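Long-range contacts in 3-hydroxyacyl-CoA dehydrogenase (Burkholderia thailandensis, PDB 4XGN), which probably catalyses the NAD-dependent oxidation of 3-hydroxyacyl-CoA thioesters to 3-ketoacyl-CoA, as a member of the short-chain dehydrogenase family: residues F16-G21 / V40-L45; L88-G93 / F124-V129; T117-G122 / A168-V173. All blocks are in the same frame, centred on the assembly; numbering follows the deposited sequence.

Contact 1. Residues F16-G21 / V40-L45. With NAD (nicotinamide-adenine-dinucleotide), chain I.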
loop_
_atom_site.group_PDB
_atom_site.type_symbol
_atom_site.label_atom_id
_atom_site.label_comp_id
_atom_site.label_asym_id
_atom_site.label_seq_id
_atom_site.Cartn_x
_atom_site.Cartn_y
_atom_site.Cartn_z
ATOM N N PHE A 16 20.137 -8.039 23.303
ATOM C CA PHE A 16 19.554 -7.202 22.222
ATOM C C PHE A 16 20.570 -6.210 21.758
ATOM O O PHE A 16 21.108 -5.437 22.562
ATOM C CB PHE A 16 18.308 -6.476 22.721
ATOM C CG PHE A 16 17.283 -7.419 23.167
ATOM C CD1 PHE A 16 17.351 -7.953 24.445
ATOM C CD2 PHE A 16 16.356 -7.953 22.255
ATOM C CE1 PHE A 16 16.464 -8.923 24.856
ATOM C CE2 PHE A 16 15.460 -8.929 22.679
ATOM C CZ PHE A 16 15.520 -9.398 23.978
ATOM N N LEU A 17 20.825 -6.259 20.448
ATOM C CA LEU A 17 21.805 -5.400 19.767
ATOM C C LEU A 17 21.012 -4.269 19.158
ATOM O O LEU A 17 20.044 -4.533 18.414
ATOM C CB LEU A 17 22.577 -6.182 18.713
ATOM C CG LEU A 17 23.510 -5.350 17.800
ATOM C CD1 LEU A 17 24.561 -4.591 18.587
ATOM C CD2 LEU A 17 24.176 -6.297 16.811
ATOM N N ILE A 18 21.371 -3.044 19.526
ATOM C CA ILE A 18 20.617 -1.874 19.155
ATOM C C ILE A 18 21.586 -0.897 18.463
ATOM O O ILE A 18 22.446 -0.306 19.118
ATOM C CB ILE A 18 19.970 -1.187 20.341
ATOM C CG1 ILE A 18 19.102 -2.171 21.169
ATOM C CG2 ILE A 18 19.125 -0.009 19.888
ATOM C CD1 ILE A 18 18.559 -1.596 22.447
ATOM N N THR A 19 21.348 -0.657 17.185
ATOM C CA THR A 19 22.134 0.319 16.425
ATOM C C THR A 19 21.503 1.683 16.618
ATOM O O THR A 19 20.283 1.799 16.785
ATOM C CB THR A 19 22.296 0.010 14.947
ATOM O OG1 THR A 19 21.100 0.343 14.243
ATOM C CG2 THR A 19 22.758 -1.431 14.711
ATOM N N GLY A 20 22.325 2.730 16.561
ATOM C CA GLY A 20 21.866 4.053 16.950
ATOM C C GLY A 20 21.478 4.120 18.422
ATOM O O GLY A 20 20.770 5.010 18.849
ATOM N N GLY A 21 22.038 3.210 19.211
ATOM C CA GLY A 21 21.593 3.043 20.566
ATOM C C GLY A 21 22.127 4.109 21.520
ATOM O O GLY A 21 21.706 4.117 22.669
ATOM N N VAL A 40 21.765 -5.238 26.872
ATOM C CA VAL A 40 21.901 -4.526 25.579
ATOM C C VAL A 40 23.354 -4.370 25.145
ATOM O O VAL A 40 24.285 -4.196 25.953
ATOM C CB VAL A 40 21.208 -3.165 25.594
ATOM C CG1 VAL A 40 19.723 -3.320 25.878
ATOM C CG2 VAL A 40 21.895 -2.170 26.518
ATOM N N VAL A 41 23.556 -4.483 23.841
ATOM C CA VAL A 41 24.730 -3.986 23.184
ATOM C C VAL A 41 24.310 -2.802 22.339
ATOM O O VAL A 41 23.415 -2.957 21.475
ATOM C CB VAL A 41 25.360 -5.045 22.258
ATOM C CG1 VAL A 41 26.577 -4.463 21.501
ATOM C CG2 VAL A 41 25.744 -6.282 23.079
ATOM N N LEU A 42 24.954 -1.648 22.576
ATOM C CA LEU A 42 24.694 -0.436 21.836
ATOM C C LEU A 42 25.763 -0.265 20.817
ATOM O O LEU A 42 26.938 -0.206 21.148
ATOM C CB LEU A 42 24.639 0.782 22.758
ATOM C CG LEU A 42 23.819 0.599 24.034
ATOM C CD1 LEU A 42 23.866 1.865 24.901
ATOM C CD2 LEU A 42 22.404 0.273 23.662
ATOM N N ALA A 43 25.338 -0.121 19.557
ATOM C CA ALA A 43 26.236 0.075 18.411
ATOM C C ALA A 43 25.979 1.468 17.810
ATOM O O ALA A 43 24.877 1.773 17.397
ATOM C CB ALA A 43 26.004 -1.034 17.401
ATOM N N ASP A 44 26.961 2.358 17.847
ATOM C CA ASP A 44 26.754 3.715 17.424
ATOM C C ASP A 44 28.081 4.334 17.072
ATOM O O ASP A 44 29.125 3.840 17.506
ATOM C CB ASP A 44 26.100 4.502 18.586
ATOM C CG ASP A 44 25.341 5.745 18.140
ATOM O OD1 ASP A 44 25.969 6.728 17.670
ATOM O OD2 ASP A 44 24.073 5.751 18.311
ATOM N N LEU A 45 28.034 5.451 16.332
ATOM C CA LEU A 45 29.224 6.287 16.154
ATOM C C LEU A 45 29.648 7.076 17.409
ATOM O O LEU A 45 30.841 7.451 17.559
ATOM C CB LEU A 45 28.995 7.275 15.011
ATOM C CG LEU A 45 28.564 6.674 13.682
ATOM C CD1 LEU A 45 28.200 7.810 12.729
ATOM C CD2 LEU A 45 29.680 5.792 13.120
HETATM P PA NAD I . 19.053 10.273 16.664
HETATM O O1A NAD I . 19.842 11.193 15.801
HETATM O O2A NAD I . 18.701 10.743 18.041
HETATM O O5B NAD I . 19.770 8.844 16.784
HETATM C C5B NAD I . 20.387 8.236 15.670
HETATM C C4B NAD I . 21.650 7.495 16.143
HETATM O O4B NAD I . 22.136 6.988 15.008
HETATM C C3B NAD I . 22.723 8.476 16.679
HETATM O O3B NAD I . 23.127 8.224 17.985
HETATM C C2B NAD I . 23.793 8.300 15.586
HETATM O O2B NAD I . 25.126 8.663 16.100
HETATM C C1B NAD I . 23.647 7.065 15.114
HETATM N N9A NAD I . 24.175 6.901 13.796
HETATM C C8A NAD I . 24.094 7.734 12.711
HETATM N N7A NAD I . 24.813 7.207 11.667
HETATM C C5A NAD I . 25.286 6.059 12.133
HETATM C C6A NAD I . 26.056 5.101 11.527
HETATM N N6A NAD I . 26.625 5.106 10.219
HETATM N N1A NAD I . 26.400 4.007 12.225
HETATM C C2A NAD I . 26.002 3.832 13.523
HETATM N N3A NAD I . 25.218 4.773 14.128
HETATM C C4A NAD I . 24.903 5.874 13.411
HETATM O O3 NAD I . 17.719 10.112 15.784
HETATM P PN NAD I . 16.481 9.108 16.122
HETATM O O1N NAD I . 15.255 9.958 16.059
HETATM O O2N NAD I . 16.625 8.299 17.402
HETATM O O5D NAD I . 16.491 8.114 14.842
HETATM C C5D NAD I . 16.369 6.700 14.972
HETATM C C4D NAD I . 15.806 6.062 13.760
HETATM O O4D NAD I . 14.512 6.494 13.683
HETATM C C3D NAD I . 16.504 6.535 12.460
HETATM O O3D NAD I . 16.596 5.530 11.547
HETATM C C2D NAD I . 15.507 7.642 12.014
HETATM O O2D NAD I . 15.677 7.961 10.558
HETATM C C1D NAD I . 14.326 7.121 12.274
HETATM N N1N NAD I . 13.173 8.005 12.406
HETATM C C2N NAD I . 13.133 9.073 13.272
HETATM C C3N NAD I . 12.019 9.897 13.374
HETATM C C7N NAD I . 11.956 11.098 14.269
HETATM O O7N NAD I . 11.056 11.891 14.125
HETATM N N7N NAD I . 12.916 11.282 15.299
HETATM C C4N NAD I . 10.897 9.596 12.571
HETATM C C5N NAD I . 10.921 8.509 11.734
HETATM C C6N NAD I . 12.044 7.715 11.654
#
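F16-T19 and V40-D44 run side by side as the two strands of the first beta-alpha-beta unit of the Rossmann fold, their short axes 4.7 Å apart at closest approach and inclined by 21°. The parallel register follows from the bonding: F16 O accepts from V41 N, V41 O from I18 N, and I18 O from A43 N. A fourth bond, from G20 N to A43 O, is weak, its N-H...O angle only 126°, where the chain leaves the strand through the type II turn I18-G21. L17, V41 and A43 share one face of the sheet; L17 sends CD1 to V41 CG1 (3.5 Å) and to A43 CB, and helix 69-82 packs over L17 and V41, while C64 lies against A43. On the other face I18 CD1 meets V40 CG1 at 4.0 Å, beneath helix 24-35.

D44 carries the polar end. Its CB points toward segment 16-21, and with CG anti to the backbone N (chi1 -157°) the carboxylate is carried to the adenosine ribose. CG stands 3.3 Å from O3B of NAD; OD1 accepts from O2B of NAD at 2.6 Å and OD2 from O3B of NAD at 2.7 Å. Backbone amides brace both oxygens, N46 N at OD1 and A22 N at OD2. An acid gripping both ribose hydroxyls at the end of this strand is a textbook feature of NAD-preferring relatives. The turn it faces opens the TGxxxGxG sequence of the family. G20 takes positive phi there, and its CA lies 3.5 Å from NAD O4B. Beyond D44, L45 lies over a face of the adenine, with CD1 3.5 Å from C5A of NAD.

Contact 2. Residues L88-G93 / F124-V129. With NAD (nicotinamide-adenine-dinucleotide), chain I.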
loop_
_atom_site.group_PDB
_atom_site.type_symbol
_atom_site.label_atom_id
_atom_site.label_comp_id
_atom_site.label_asym_id
_atom_site.label_seq_id
_atom_site.Cartn_x
_atom_site.Cartn_y
_atom_site.Cartn_z
ATOM N N LEU A 88 17.714 -7.814 17.221
ATOM C CA LEU A 88 18.431 -6.691 16.622
ATOM C C LEU A 88 17.400 -5.584 16.359
ATOM O O LEU A 88 16.289 -5.866 15.850
ATOM C CB LEU A 88 19.086 -7.074 15.297
ATOM C CG LEU A 88 19.594 -5.941 14.396
ATOM C CD1 LEU A 88 20.786 -5.296 15.065
ATOM C CD2 LEU A 88 20.005 -6.452 13.028
ATOM N N VAL A 89 17.732 -4.363 16.768
ATOM C CA VAL A 89 16.926 -3.197 16.512
ATOM C C VAL A 89 17.771 -2.212 15.776
ATOM O O VAL A 89 18.778 -1.716 16.336
ATOM C CB VAL A 89 16.356 -2.600 17.807
ATOM C CG1 VAL A 89 15.416 -1.468 17.490
ATOM C CG2 VAL A 89 15.644 -3.694 18.626
ATOM N N ASN A 90 17.422 -1.995 14.511
ATOM C CA ASN A 90 18.143 -1.037 13.658
ATOM C C ASN A 90 17.561 0.359 13.809
ATOM O O ASN A 90 16.487 0.627 13.261
ATOM C CB ASN A 90 18.076 -1.442 12.195
ATOM C CG ASN A 90 18.831 -2.705 11.900
ATOM O OD1 ASN A 90 20.052 -2.735 12.005
ATOM N ND2 ASN A 90 18.133 -3.762 11.574
ATOM N N CYS A 91 18.228 1.219 14.567
ATOM C CA CYS A 91 17.846 2.626 14.701
ATOM C C CYS A 91 18.882 3.631 14.145
ATOM O O CYS A 91 18.541 4.797 13.997
ATOM C CB CYS A 91 17.517 2.996 16.136
ATOM S SG CYS A 91 16.082 2.136 16.811
ATOM N N ALA A 92 20.090 3.206 13.794
ATOM C CA ALA A 92 21.059 4.093 13.188
ATOM C C ALA A 92 20.505 4.691 11.882
ATOM O O ALA A 92 20.062 3.967 11.023
ATOM C CB ALA A 92 22.329 3.353 12.868
ATOM N N GLY A 93 20.515 6.006 11.792
ATOM C CA GLY A 93 20.007 6.674 10.612
ATOM C C GLY A 93 20.295 8.147 10.667
ATOM O O GLY A 93 20.585 8.678 11.747
ATOM N N PHE A 124 20.824 -3.243 6.220
ATOM C CA PHE A 124 21.020 -4.576 5.683
ATOM C C PHE A 124 22.307 -5.248 6.199
ATOM O O PHE A 124 22.291 -6.440 6.501
ATOM C CB PHE A 124 21.028 -4.621 4.150
ATOM C CG PHE A 124 21.102 -6.028 3.622
ATOM C CD1 PHE A 124 19.979 -6.839 3.682
ATOM C CD2 PHE A 124 22.304 -6.576 3.171
ATOM C CE1 PHE A 124 20.028 -8.143 3.256
ATOM C CE2 PHE A 124 22.362 -7.872 2.717
ATOM C CZ PHE A 124 21.202 -8.671 2.742
ATOM N N ASN A 125 23.373 -4.479 6.320
ATOM C CA ASN A 125 24.650 -5.006 6.780
ATOM C C ASN A 125 24.498 -5.595 8.182
ATOM O O ASN A 125 24.985 -6.705 8.476
ATOM C CB ASN A 125 25.709 -3.897 6.764
ATOM C CG ASN A 125 27.095 -4.378 7.093
ATOM O OD1 ASN A 125 27.497 -5.485 6.739
ATOM N ND2 ASN A 125 27.842 -3.547 7.791
ATOM N N MET A 126 23.780 -4.870 9.034
ATOM C CA MET A 126 23.586 -5.335 10.389
ATOM C C MET A 126 22.682 -6.556 10.359
ATOM O O MET A 126 22.946 -7.514 11.058
ATOM C CB MET A 126 22.976 -4.249 11.240
ATOM C CG MET A 126 23.889 -3.063 11.444
ATOM S SD MET A 126 25.519 -3.342 12.176
ATOM C CE MET A 126 25.163 -4.179 13.687
ATOM N N ILE A 127 21.630 -6.543 9.546
ATOM C CA ILE A 127 20.723 -7.702 9.479
ATOM C C ILE A 127 21.446 -8.979 9.064
ATOM O O ILE A 127 21.274 -10.010 9.696
ATOM C CB ILE A 127 19.531 -7.421 8.525
ATOM C CG1 ILE A 127 18.582 -6.347 9.125
ATOM C CG2 ILE A 127 18.792 -8.700 8.121
ATOM C CD1 ILE A 127 17.505 -5.870 8.179
ATOM N N ARG A 128 22.272 -8.915 8.038
ATOM C CA ARG A 128 22.830 -10.130 7.495
ATOM C C ARG A 128 23.791 -10.768 8.508
ATOM O O ARG A 128 23.820 -11.988 8.635
ATOM C CB ARG A 128 23.498 -9.830 6.144
ATOM C CG ARG A 128 24.812 -9.074 6.235
ATOM C CD ARG A 128 25.311 -8.459 4.931
ATOM N NE ARG A 128 26.580 -7.848 5.302
ATOM C CZ ARG A 128 27.757 -8.485 5.331
ATOM N NH1 ARG A 128 27.928 -9.676 4.772
ATOM N NH2 ARG A 128 28.797 -7.889 5.903
ATOM N N VAL A 129 24.537 -9.933 9.234
ATOM C CA VAL A 129 25.505 -10.421 10.179
ATOM C C VAL A 129 24.815 -10.941 11.450
ATOM O O VAL A 129 25.131 -12.056 11.970
ATOM C CB VAL A 129 26.593 -9.358 10.480
ATOM C CG1 VAL A 129 27.597 -9.898 11.493
ATOM C CG2 VAL A 129 27.347 -8.961 9.202
HETATM P PA NAD I . 19.053 10.273 16.664
HETATM O O1A NAD I . 19.842 11.193 15.801
HETATM O O2A NAD I . 18.701 10.743 18.041
HETATM O O5B NAD I . 19.770 8.844 16.784
HETATM C C5B NAD I . 20.387 8.236 15.670
HETATM C C4B NAD I . 21.650 7.495 16.143
HETATM O O4B NAD I . 22.136 6.988 15.008
HETATM C C3B NAD I . 22.723 8.476 16.679
HETATM O O3B NAD I . 23.127 8.224 17.985
HETATM C C2B NAD I . 23.793 8.300 15.586
HETATM O O2B NAD I . 25.126 8.663 16.100
HETATM C C1B NAD I . 23.647 7.065 15.114
HETATM N N9A NAD I . 24.175 6.901 13.796
HETATM C C8A NAD I . 24.094 7.734 12.711
HETATM N N7A NAD I . 24.813 7.207 11.667
HETATM C C5A NAD I . 25.286 6.059 12.133
HETATM C C6A NAD I . 26.056 5.101 11.527
HETATM N N6A NAD I . 26.625 5.106 10.219
HETATM N N1A NAD I . 26.400 4.007 12.225
HETATM C C2A NAD I . 26.002 3.832 13.523
HETATM N N3A NAD I . 25.218 4.773 14.128
HETATM C C4A NAD I . 24.903 5.874 13.411
HETATM O O3 NAD I . 17.719 10.112 15.784
HETATM P PN NAD I . 16.481 9.108 16.122
HETATM O O1N NAD I . 15.255 9.958 16.059
HETATM O O2N NAD I . 16.625 8.299 17.402
HETATM O O5D NAD I . 16.491 8.114 14.842
HETATM C C5D NAD I . 16.369 6.700 14.972
HETATM C C4D NAD I . 15.806 6.062 13.760
HETATM O O4D NAD I . 14.512 6.494 13.683
HETATM C C3D NAD I . 16.504 6.535 12.460
HETATM O O3D NAD I . 16.596 5.530 11.547
HETATM C C2D NAD I . 15.507 7.642 12.014
HETATM O O2D NAD I . 15.677 7.961 10.558
HETATM C C1D NAD I . 14.326 7.121 12.274
HETATM N N1N NAD I . 13.173 8.005 12.406
HETATM C C2N NAD I . 13.133 9.073 13.272
HETATM C C3N NAD I . 12.019 9.897 13.374
HETATM C C7N NAD I . 11.956 11.098 14.269
HETATM O O7N NAD I . 11.056 11.891 14.125
HETATM N N7N NAD I . 12.916 11.282 15.299
HETATM C C4N NAD I . 10.897 9.596 12.571
HETATM C C5N NAD I . 10.921 8.509 11.734
HETATM C C6N NAD I . 12.044 7.715 11.654
#
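L88 and N90, two residues apart on one strand, both point toward helix 124-129 and meet M126 and I127 there. L88 sets CG anti to its backbone N (chi1 166°), which carries CD2 onto the helix backbone: CD2 lies 3.7 Å from M126 O and 3.8 Å from I127 CA, and the side-chain carbons M126 CB and I127 CG1 lie only slightly further off. N90 has CG anti to its carbonyl carbon instead (chi1 -67°), and its amide is shared between the two helix residues. N90 OD1 sits 3.4 Å from M126 CB, whereas N90 ND2 lies 3.6 Å from I127 CG1, the two side chains crossing at about a right angle. Neither is a hydrogen bond; N90 ND2 finds its polar partner in S150 OG on the neighbouring strand.

The strand is a central one of the Rossmann sheet, and segment 124-129 of helix 109-135 runs alongside strand segment 88-90 almost antiparallel, at 173°. N90-G93 reads Asn-Cys-Ala-Gly, resembling the Asn-Asn-Ala-Gly motif of short-chain dehydrogenases. Just past the strand, A92 CB approaches N3A of NAD at 3.5 Å.

M126 is bent at both chi2 and chi3, and the folded chain packs on L17 and T19 of the adjacent strand 15-19 and on A72 of helix 69-82. On another side of the helix, R128 grips N125 side-on: NE and NH2 both reach OD1 at 2.9 Å, with OD1 lying in the guanidinium plane. NE arrives on an in-plane lone pair of OD1, NH2 nearly in line with the C=O bond. R128 NH2 also forms a salt bridge with E69, while NH1 bonds H107 O of the second subunit.

Contact 3. Residues T117-G122 / A168-V173. With NAD (nicotinamide-adenine-dinucleotide), chain I.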
loop_
_atom_site.group_PDB
_atom_site.type_symbol
_atom_site.label_atom_id
_atom_site.label_comp_id
_atom_site.label_asym_id
_atom_site.label_seq_id
_atom_site.Cartn_x
_atom_site.Cartn_y
_atom_site.Cartn_z
ATOM N N THR A 117 23.440 4.880 2.059
ATOM C CA THR A 117 24.469 4.025 2.665
ATOM C C THR A 117 24.273 3.794 4.158
ATOM O O THR A 117 24.327 2.643 4.629
ATOM C CB THR A 117 25.888 4.506 2.312
ATOM O OG1 THR A 117 26.025 4.423 0.894
ATOM C CG2 THR A 117 26.920 3.654 3.008
ATOM N N VAL A 118 23.976 4.851 4.899
ATOM C CA VAL A 118 23.732 4.674 6.303
ATOM C C VAL A 118 22.431 3.970 6.579
ATOM O O VAL A 118 22.390 3.015 7.348
ATOM C CB VAL A 118 23.775 6.003 7.055
ATOM C CG1 VAL A 118 23.413 5.839 8.509
ATOM C CG2 VAL A 118 25.165 6.609 6.923
ATOM N N ASN A 119 21.346 4.455 5.957
ATOM C CA ASN A 119 20.019 4.041 6.351
ATOM C C ASN A 119 19.619 2.699 5.803
ATOM O O ASN A 119 18.907 1.967 6.474
ATOM C CB ASN A 119 19.003 5.086 5.891
ATOM C CG ASN A 119 19.105 6.408 6.637
ATOM O OD1 ASN A 119 19.933 6.585 7.547
ATOM N ND2 ASN A 119 18.226 7.332 6.290
ATOM N N LEU A 120 20.028 2.397 4.572
ATOM C CA LEU A 120 19.563 1.221 3.888
ATOM C C LEU A 120 20.647 0.161 3.849
ATOM O O LEU A 120 20.446 -0.935 4.356
ATOM C CB LEU A 120 19.022 1.604 2.490
ATOM C CG LEU A 120 18.533 0.456 1.605
ATOM C CD1 LEU A 120 17.533 -0.458 2.305
ATOM C CD2 LEU A 120 17.976 0.994 0.312
ATOM N N ILE A 121 21.789 0.473 3.237
ATOM C CA ILE A 121 22.886 -0.488 3.157
ATOM C C ILE A 121 23.298 -0.867 4.591
ATOM O O ILE A 121 23.517 -2.054 4.877
ATOM C CB ILE A 121 24.055 0.036 2.312
ATOM C CG1 ILE A 121 23.568 0.238 0.864
ATOM C CG2 ILE A 121 25.238 -0.935 2.400
ATOM C CD1 ILE A 121 24.603 0.846 -0.040
ATOM N N GLY A 122 23.412 0.151 5.462
ATOM C CA GLY A 122 23.785 -0.040 6.864
ATOM C C GLY A 122 22.829 -0.949 7.597
ATOM O O GLY A 122 23.269 -1.834 8.344
ATOM N N ALA A 168 13.686 7.497 -0.159
ATOM C CA ALA A 168 14.236 6.327 -0.860
ATOM C C ALA A 168 14.819 5.301 0.084
ATOM O O ALA A 168 14.560 4.134 -0.031
ATOM C CB ALA A 168 15.280 6.741 -1.874
ATOM N N SER A 169 15.636 5.766 1.015
ATOM C CA SER A 169 16.246 4.893 1.952
ATOM C C SER A 169 15.272 4.167 2.838
ATOM O O SER A 169 15.434 2.978 3.073
ATOM C CB SER A 169 17.313 5.632 2.778
ATOM O OG SER A 169 16.743 6.432 3.816
ATOM N N LYS A 170 14.265 4.861 3.321
ATOM C CA LYS A 170 13.322 4.268 4.240
ATOM C C LYS A 170 12.290 3.378 3.522
ATOM O O LYS A 170 11.850 2.372 4.056
ATOM C CB LYS A 170 12.668 5.367 5.066
ATOM C CG LYS A 170 13.633 6.131 5.932
ATOM C CD LYS A 170 14.422 5.244 6.820
ATOM C CE LYS A 170 14.999 6.007 7.986
ATOM N NZ LYS A 170 15.412 5.139 9.083
ATOM N N ALA A 171 11.925 3.723 2.299
ATOM C CA ALA A 171 11.099 2.807 1.482
ATOM C C ALA A 171 11.855 1.531 1.155
ATOM O O ALA A 171 11.271 0.453 1.108
ATOM C CB ALA A 171 10.702 3.514 0.188
ATOM N N GLY A 172 13.152 1.647 0.901
ATOM C CA GLY A 172 14.014 0.456 0.749
ATOM C C GLY A 172 13.967 -0.490 1.960
ATOM O O GLY A 172 13.774 -1.711 1.842
ATOM N N VAL A 173 14.097 0.101 3.140
ATOM C CA VAL A 173 14.049 -0.652 4.414
ATOM C C VAL A 173 12.674 -1.315 4.529
ATOM O O VAL A 173 12.581 -2.529 4.773
ATOM C CB VAL A 173 14.342 0.259 5.628
ATOM C CG1 VAL A 173 14.004 -0.465 6.947
ATOM C CG2 VAL A 173 15.786 0.716 5.629
HETATM P PA NAD I . 19.053 10.273 16.664
HETATM O O1A NAD I . 19.842 11.193 15.801
HETATM O O2A NAD I . 18.701 10.743 18.041
HETATM O O5B NAD I . 19.770 8.844 16.784
HETATM C C5B NAD I . 20.387 8.236 15.670
HETATM C C4B NAD I . 21.650 7.495 16.143
HETATM O O4B NAD I . 22.136 6.988 15.008
HETATM C C3B NAD I . 22.723 8.476 16.679
HETATM O O3B NAD I . 23.127 8.224 17.985
HETATM C C2B NAD I . 23.793 8.300 15.586
HETATM O O2B NAD I . 25.126 8.663 16.100
HETATM C C1B NAD I . 23.647 7.065 15.114
HETATM N N9A NAD I . 24.175 6.901 13.796
HETATM C C8A NAD I . 24.094 7.734 12.711
HETATM N N7A NAD I . 24.813 7.207 11.667
HETATM C C5A NAD I . 25.286 6.059 12.133
HETATM C C6A NAD I . 26.056 5.101 11.527
HETATM N N6A NAD I . 26.625 5.106 10.219
HETATM N N1A NAD I . 26.400 4.007 12.225
HETATM C C2A NAD I . 26.002 3.832 13.523
HETATM N N3A NAD I . 25.218 4.773 14.128
HETATM C C4A NAD I . 24.903 5.874 13.411
HETATM O O3 NAD I . 17.719 10.112 15.784
HETATM P PN NAD I . 16.481 9.108 16.122
HETATM O O1N NAD I . 15.255 9.958 16.059
HETATM O O2N NAD I . 16.625 8.299 17.402
HETATM O O5D NAD I . 16.491 8.114 14.842
HETATM C C5D NAD I . 16.369 6.700 14.972
HETATM C C4D NAD I . 15.806 6.062 13.760
HETATM O O4D NAD I . 14.512 6.494 13.683
HETATM C C3D NAD I . 16.504 6.535 12.460
HETATM O O3D NAD I . 16.596 5.530 11.547
HETATM C C2D NAD I . 15.507 7.642 12.014
HETATM O O2D NAD I . 15.677 7.961 10.558
HETATM C C1D NAD I . 14.326 7.121 12.274
HETATM N N1N NAD I . 13.173 8.005 12.406
HETATM C C2N NAD I . 13.133 9.073 13.272
HETATM C C3N NAD I . 12.019 9.897 13.374
HETATM C C7N NAD I . 11.956 11.098 14.269
HETATM O O7N NAD I . 11.056 11.891 14.125
HETATM N N7N NAD I . 12.916 11.282 15.299
HETATM C C4N NAD I . 10.897 9.596 12.571
HETATM C C5N NAD I . 10.921 8.509 11.734
HETATM C C6N NAD I . 12.044 7.715 11.654
HETATM O O HOH W 1 17.509 3.301 8.510
#
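A water bridges the backbone of N119 to the tip of K170: it donates to N119 O at 2.8 Å and accepts from K170 NZ at 2.8 Å. The helix is irregular around that carbonyl, with a wider pi-type turn over 117-121 in which G122 N bonds to T117 O, five residues back. In short-chain dehydrogenases a helix distortion at this asparagine lets its carbonyl hold a water against the active-site lysine, and the pattern here fits that Asn-Ser-Tyr-Lys tetrad; N119, S153, Y166 and K170 are its probable members. The lysine chain starts away from helix 117-122, bends at chi2 and swings back, so that NZ reaches NAD O3D at 2.8 Å and, more weakly, NAD O2D.

The side chain of N119 makes a separate bond. ND2 donates to S169 OG at 3.0 Å and 162°, with the oxygen close to the amide plane, and also bonds to I94 O. S169 OG stands between its own backbone N and carbonyl carbon (chi1 78°), where it also bonds to Y166 O one turn earlier.

Next to this polar pair, L120 puts CD1 against the G172-V173 peptide, 3.6 Å from V173 N, and 3.9 Å from V173 CG2. With no side chain at G172, CD2 can lie 4.0 Å from its CA.

The short helix axes pass 8.3 Å apart at 17°, nearly parallel. Here helices 109-135 and 164-184 lie side by side, with K170 NZ bonded to T151 O at the end of strand 146-151, while L120 meets L120, and A171 meets A171, of the second subunit.

How the contacts relate
All three contacts are buried and touch NAD, yet each works differently. Contact 1 pairs two strands through backbone bonds and adds the D44 carboxylate where it meets the adenosine ribose; contact 2 lays a helix on a strand by apolar and van der Waals touches, without a hydrogen bond across it; contact 3 joins two helices through a side-chain bond and a water, beside the lysine that holds the nicotinamide ribose. Strands 15-19 and 85-90 are sheet neighbours, so contacts 1 and 2 meet directly (L17 O to V89 N, 2.8 Å). Contacts 2 and 3 share helix 109-135 and both border the second subunit, whereas contact 1, about 17 Å from contact 3 between centres, touches no other chain.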